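Scaffolding protein (Clostridium cellulolyticum, PDB 1G43) is a cellulosomal scaffolding protein whose family IIIa carbohydrate-binding module probably attaches the complex to cellulose. Local coordinates at residues T3-V8 and A148-T153; Q9-S14 and G138-W143. All coordinates share one frame; numbering follows the deposited sequence.

In the fold
Strand 6-11 carries both contacts, and their centres lie 18 Å apart. Interaction 1 uses its start together with the residues leading into it, and packs across the beta-sandwich against strand 147-150 of the five-stranded sheet. Interaction 2 uses its end and the turn beyond, where the backbone pairs with the loop that precedes strand 147-150. Along the chain, interaction 2 is nested inside the span closed by interaction 1, and the backbone O of Val8 lies beside the Asp142 carboxylate where the two meet. The N-terminal strand, paired with strand 18-30, is thus held both by the facing sheet and by the loop that leads into strand 147-150.

Interaction 1. Residues T3-V8 and A148-T153; sequences TGVVSV and AFVGGT
Ala148 meets Val8 and Val6 across the interior of the beta-sandwich. Its CB lies 4.0 Å from Val8 CG2, the methyl set anti to the carbonyl carbon and beside the backbone N, and somewhat farther from Val6 CG2. The short segments 6-8 and 148-150 run nearly antiparallel at 163°, with axes 8.9 Å apart, a spacing that suits two facing sheets rather than neighbours in one sheet. Two residues on, Val150 presents a single methyl to two partners: its CG2 touches Val5 CG1 at 3.9 Å, the two side chains crossing obliquely, and Val6 CG1 at 4.3 Å. Val150 then opens a type I' turn through Gly151 and Gly152, closed by Thr153 N donating to Val150 O at 3.1 Å, with Val150 N returning a bond to Thr153 O. At Thr153 polar groups appear, but the direct touch is a loose one, OG1 against Thr3 CG2 at 4.2 Å. A water donates to Thr153 O; it also sits near Thr3 OG1, but too close for the link to be trusted. Thr3 OG1 bonds to Leu154 O. Methyl groups therefore carry the contact, consistent with apolar cohesion, buried at Val6, Val8 and Ala148, while polar groups gather at its exposed end.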
loop_
_atom_site.group_PDB
_atom_site.type_symbol
_atom_site.label_atom_id
_atom_site.label_comp_id
_atom_site.label_asym_id
_atom_site.label_seq_id
_atom_site.Cartn_x
_atom_site.Cartn_y
_atom_site.Cartn_z
ATOM N N THR A 3 -11.341 -1.213 -11.899
ATOM C CA THR A 3 -11.080 -1.447 -13.326
ATOM C C THR A 3 -10.347 -2.757 -13.682
ATOM O O THR A 3 -10.389 -3.199 -14.845
ATOM C CB THR A 3 -10.304 -0.254 -13.918
ATOM O OG1 THR A 3 -9.148 0.002 -13.100
ATOM C CG2 THR A 3 -11.183 0.995 -13.961
ATOM N N GLY A 4 -9.672 -3.376 -12.724
ATOM C CA GLY A 4 -9.002 -4.640 -13.024
ATOM C C GLY A 4 -7.786 -4.526 -13.936
ATOM O O GLY A 4 -7.399 -5.479 -14.615
ATOM N N VAL A 5 -7.199 -3.337 -13.951
ATOM C CA VAL A 5 -6.014 -3.050 -14.731
ATOM C C VAL A 5 -4.860 -3.731 -14.017
ATOM O O VAL A 5 -3.829 -4.044 -14.616
ATOM C CB VAL A 5 -5.822 -1.532 -14.796
ATOM C CG1 VAL A 5 -4.342 -1.169 -14.842
ATOM C CG2 VAL A 5 -6.539 -1.002 -16.046
ATOM N N VAL A 6 -5.042 -3.951 -12.718
ATOM C CA VAL A 6 -4.040 -4.640 -11.895
ATOM C C VAL A 6 -4.730 -5.506 -10.854
ATOM O O VAL A 6 -5.883 -5.285 -10.509
ATOM C CB VAL A 6 -3.090 -3.648 -11.171
ATOM C CG1 VAL A 6 -2.449 -2.750 -12.185
ATOM C CG2 VAL A 6 -3.837 -2.830 -10.126
ATOM N N SER A 7 -4.017 -6.507 -10.376
ATOM C CA SER A 7 -4.521 -7.397 -9.348
ATOM C C SER A 7 -3.600 -7.105 -8.159
ATOM O O SER A 7 -2.421 -6.811 -8.364
ATOM C CB SER A 7 -4.333 -8.842 -9.817
ATOM O OG SER A 7 -4.533 -9.789 -8.766
ATOM N N VAL A 8 -4.091 -7.190 -6.929
ATOM C CA VAL A 8 -3.192 -6.923 -5.795
ATOM C C VAL A 8 -3.279 -7.893 -4.614
ATOM O O VAL A 8 -4.366 -8.287 -4.202
ATOM C CB VAL A 8 -3.411 -5.505 -5.231
ATOM C CG1 VAL A 8 -2.460 -5.281 -4.031
ATOM C CG2 VAL A 8 -3.198 -4.460 -6.326
ATOM N N ALA A 148 -5.987 0.254 -4.838
ATOM C CA ALA A 148 -4.971 0.559 -5.815
ATOM C C ALA A 148 -5.648 1.396 -6.875
ATOM O O ALA A 148 -6.725 1.026 -7.374
ATOM C CB ALA A 148 -4.428 -0.707 -6.419
ATOM N N PHE A 149 -5.020 2.533 -7.188
ATOM C CA PHE A 149 -5.499 3.476 -8.193
ATOM C C PHE A 149 -4.487 3.589 -9.300
ATOM O O PHE A 149 -3.284 3.661 -9.059
ATOM C CB PHE A 149 -5.673 4.875 -7.612
ATOM C CG PHE A 149 -6.776 4.984 -6.615
ATOM C CD1 PHE A 149 -6.593 4.555 -5.311
ATOM C CD2 PHE A 149 -8.004 5.499 -6.986
ATOM C CE1 PHE A 149 -7.624 4.636 -4.385
ATOM C CE2 PHE A 149 -9.042 5.584 -6.069
ATOM C CZ PHE A 149 -8.841 5.143 -4.755
ATOM N N VAL A 150 -4.981 3.601 -10.530
ATOM C CA VAL A 150 -4.106 3.745 -11.672
ATOM C C VAL A 150 -4.558 4.984 -12.390
ATOM O O VAL A 150 -5.734 5.085 -12.805
ATOM C CB VAL A 150 -4.217 2.553 -12.582
ATOM C CG1 VAL A 150 -3.531 2.849 -13.896
ATOM C CG2 VAL A 150 -3.568 1.350 -11.903
ATOM N N GLY A 151 -3.649 5.950 -12.511
ATOM C CA GLY A 151 -3.996 7.189 -13.186
ATOM C C GLY A 151 -5.147 7.947 -12.530
ATOM O O GLY A 151 -5.793 8.780 -13.173
ATOM N N GLY A 152 -5.429 7.686 -11.260
ATOM C CA GLY A 152 -6.505 8.429 -10.626
ATOM C C GLY A 152 -7.829 7.705 -10.533
ATOM O O GLY A 152 -8.770 8.248 -9.976
ATOM N N THR A 153 -7.927 6.499 -11.080
ATOM C CA THR A 153 -9.175 5.753 -10.973
ATOM C C THR A 153 -8.935 4.371 -10.345
ATOM O O THR A 153 -7.908 3.725 -10.590
ATOM C CB THR A 153 -9.877 5.595 -12.355
ATOM O OG1 THR A 153 -9.171 4.635 -13.156
ATOM C CG2 THR A 153 -9.893 6.933 -13.097
HETATM O O HOH W 1 -7.541 1.806 -13.121
#

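Interaction 2. Residues Q9-S14 and G138-W143; sequences QFNNGS and GSYMDW
A single antiparallel bridge, the hydrogen-bonded pair Phe10 and Met141, joins the end of strand 6-11 to the loop leading to strand 147-150. Phe10 N donates to Met141 O at 2.9 Å with an N-H...O angle of 158°, whereas the return bond, Met141 N to Phe10 O at 2.8 Å, is more bent at 138°. Phe10 O also receives a CA-H...O contact from Tyr140 CA at 3.2 Å, so two groups of the loop converge on one carbonyl. On one flank, Asn11 places ND2 3.3 Å above the plane of the Tyr140 ring and over its centre, with the amide steeply inclined to the ring at 71°. The other end of that amide is held too: Asn11 OD1 accepts from Gly13 N at 2.8 Å, closing an Asx turn that limits rotation of the group. Gln9 crosses Tyr140 at about a right angle, and the ring's OH reaches Glu113. With CG anti to the backbone N in both residues, Phe10 and Trp143 lie side by side and point the same way; Phe10 CD2 comes within 3.7 Å of Trp143 CD1, while Trp143 NE1 is bonded to Ser133 O. Farther along, Ser14 N approaches Gly138 CA at 3.6 Å. Pairing with strand 18-30 occupies one side of strand 6-11, and here a long loop pairs with it at an isolated beta bridge, beside an Asx turn at the strand's end.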
loop_
_atom_site.group_PDB
_atom_site.type_symbol
_atom_site.label_atom_id
_atom_site.label_comp_id
_atom_site.label_asym_id
_atom_site.label_seq_id
_atom_site.Cartn_x
_atom_site.Cartn_y
_atom_site.Cartn_z
ATOM N N GLN A 9 -2.136 -8.292 -4.085
ATOM C CA GLN A 9 -2.114 -9.163 -2.925
ATOM C C GLN A 9 -1.501 -8.401 -1.769
ATOM O O GLN A 9 -0.707 -7.467 -1.969
ATOM C CB GLN A 9 -1.337 -10.435 -3.201
ATOM C CG GLN A 9 -2.177 -11.491 -3.863
ATOM C CD GLN A 9 -1.429 -12.788 -4.009
ATOM O OE1 GLN A 9 -0.369 -12.850 -4.647
ATOM N NE2 GLN A 9 -1.956 -13.831 -3.412
ATOM N N PHE A 10 -1.847 -8.815 -0.555
ATOM C CA PHE A 10 -1.412 -8.115 0.633
ATOM C C PHE A 10 -0.977 -9.049 1.762
ATOM O O PHE A 10 -1.349 -10.210 1.777
ATOM C CB PHE A 10 -2.588 -7.237 1.071
ATOM C CG PHE A 10 -2.426 -6.601 2.417
ATOM C CD1 PHE A 10 -1.894 -5.337 2.539
ATOM C CD2 PHE A 10 -2.842 -7.258 3.556
ATOM C CE1 PHE A 10 -1.776 -4.713 3.798
ATOM C CE2 PHE A 10 -2.732 -6.664 4.800
ATOM C CZ PHE A 10 -2.199 -5.387 4.927
ATOM N N ASN A 11 -0.170 -8.531 2.690
ATOM C CA ASN A 11 0.293 -9.272 3.873
ATOM C C ASN A 11 0.944 -8.260 4.812
ATOM O O ASN A 11 1.394 -7.207 4.361
ATOM C CB ASN A 11 1.271 -10.427 3.490
ATOM C CG ASN A 11 2.770 -10.110 3.742
ATOM O OD1 ASN A 11 3.201 -9.828 4.868
ATOM N ND2 ASN A 11 3.576 -10.200 2.680
ATOM N N ASN A 12 0.927 -8.534 6.110
ATOM C CA ASN A 12 1.572 -7.662 7.086
ATOM C C ASN A 12 2.362 -8.527 8.078
ATOM O O ASN A 12 2.521 -8.177 9.245
ATOM C CB ASN A 12 0.545 -6.798 7.835
ATOM C CG ASN A 12 -0.589 -7.612 8.404
ATOM O OD1 ASN A 12 -0.470 -8.830 8.586
ATOM N ND2 ASN A 12 -1.699 -6.946 8.700
ATOM N N GLY A 13 2.866 -9.660 7.606
ATOM C CA GLY A 13 3.628 -10.543 8.478
ATOM C C GLY A 13 2.880 -10.822 9.767
ATOM O O GLY A 13 3.480 -10.919 10.846
ATOM N N SER A 14 1.561 -10.926 9.642
ATOM C CA SER A 14 0.686 -11.192 10.763
ATOM C C SER A 14 1.075 -10.391 12.025
ATOM O O SER A 14 1.430 -10.969 13.045
ATOM C CB SER A 14 0.683 -12.700 11.070
ATOM O OG SER A 14 -0.404 -13.029 11.929
ATOM N N GLY A 138 -0.351 -13.352 7.351
ATOM C CA GLY A 138 1.038 -13.734 7.438
ATOM C C GLY A 138 1.653 -14.034 6.107
ATOM O O GLY A 138 2.879 -14.031 5.980
ATOM N N SER A 139 0.817 -14.296 5.111
ATOM C CA SER A 139 1.315 -14.582 3.765
ATOM C C SER A 139 0.490 -13.752 2.789
ATOM O O SER A 139 -0.588 -13.300 3.132
ATOM C CB SER A 139 1.159 -16.064 3.473
ATOM O OG SER A 139 -0.200 -16.460 3.668
ATOM N N TYR A 140 0.987 -13.521 1.582
ATOM C CA TYR A 140 0.219 -12.714 0.634
ATOM C C TYR A 140 -1.160 -13.345 0.431
ATOM O O TYR A 140 -1.294 -14.561 0.378
ATOM C CB TYR A 140 0.958 -12.583 -0.724
ATOM C CG TYR A 140 2.061 -11.516 -0.750
ATOM C CD1 TYR A 140 1.760 -10.160 -0.558
ATOM C CD2 TYR A 140 3.413 -11.866 -0.883
ATOM C CE1 TYR A 140 2.773 -9.183 -0.485
ATOM C CE2 TYR A 140 4.444 -10.891 -0.808
ATOM C CZ TYR A 140 4.108 -9.557 -0.607
ATOM O OH TYR A 140 5.103 -8.595 -0.496
ATOM N N MET A 141 -2.183 -12.508 0.320
ATOM C CA MET A 141 -3.527 -12.994 0.085
ATOM C C MET A 141 -4.358 -11.899 -0.597
ATOM O O MET A 141 -4.001 -10.728 -0.555
ATOM C CB MET A 141 -4.172 -13.383 1.409
ATOM C CG MET A 141 -4.425 -12.204 2.339
ATOM S SD MET A 141 -5.165 -12.825 3.863
ATOM C CE MET A 141 -6.418 -11.601 4.197
ATOM N N ASP A 142 -5.470 -12.280 -1.213
ATOM C CA ASP A 142 -6.349 -11.319 -1.873
ATOM C C ASP A 142 -7.118 -10.629 -0.767
ATOM O O ASP A 142 -7.988 -11.242 -0.156
ATOM C CB ASP A 142 -7.343 -12.040 -2.780
ATOM C CG ASP A 142 -8.289 -11.077 -3.497
ATOM O OD1 ASP A 142 -7.838 -10.280 -4.365
ATOM O OD2 ASP A 142 -9.500 -11.118 -3.188
ATOM N N TRP A 143 -6.796 -9.374 -0.493
ATOM C CA TRP A 143 -7.466 -8.638 0.564
ATOM C C TRP A 143 -8.036 -7.387 -0.105
ATOM O O TRP A 143 -7.318 -6.486 -0.547
ATOM C CB TRP A 143 -6.454 -8.315 1.679
ATOM C CG TRP A 143 -6.950 -7.442 2.816
ATOM C CD1 TRP A 143 -6.418 -6.254 3.214
ATOM C CD2 TRP A 143 -8.049 -7.707 3.714
ATOM N NE1 TRP A 143 -7.109 -5.760 4.297
ATOM C CE2 TRP A 143 -8.114 -6.629 4.623
ATOM C CE3 TRP A 143 -8.978 -8.750 3.837
ATOM C CZ2 TRP A 143 -9.073 -6.556 5.639
ATOM C CZ3 TRP A 143 -9.942 -8.681 4.849
ATOM C CH2 TRP A 143 -9.983 -7.593 5.732
#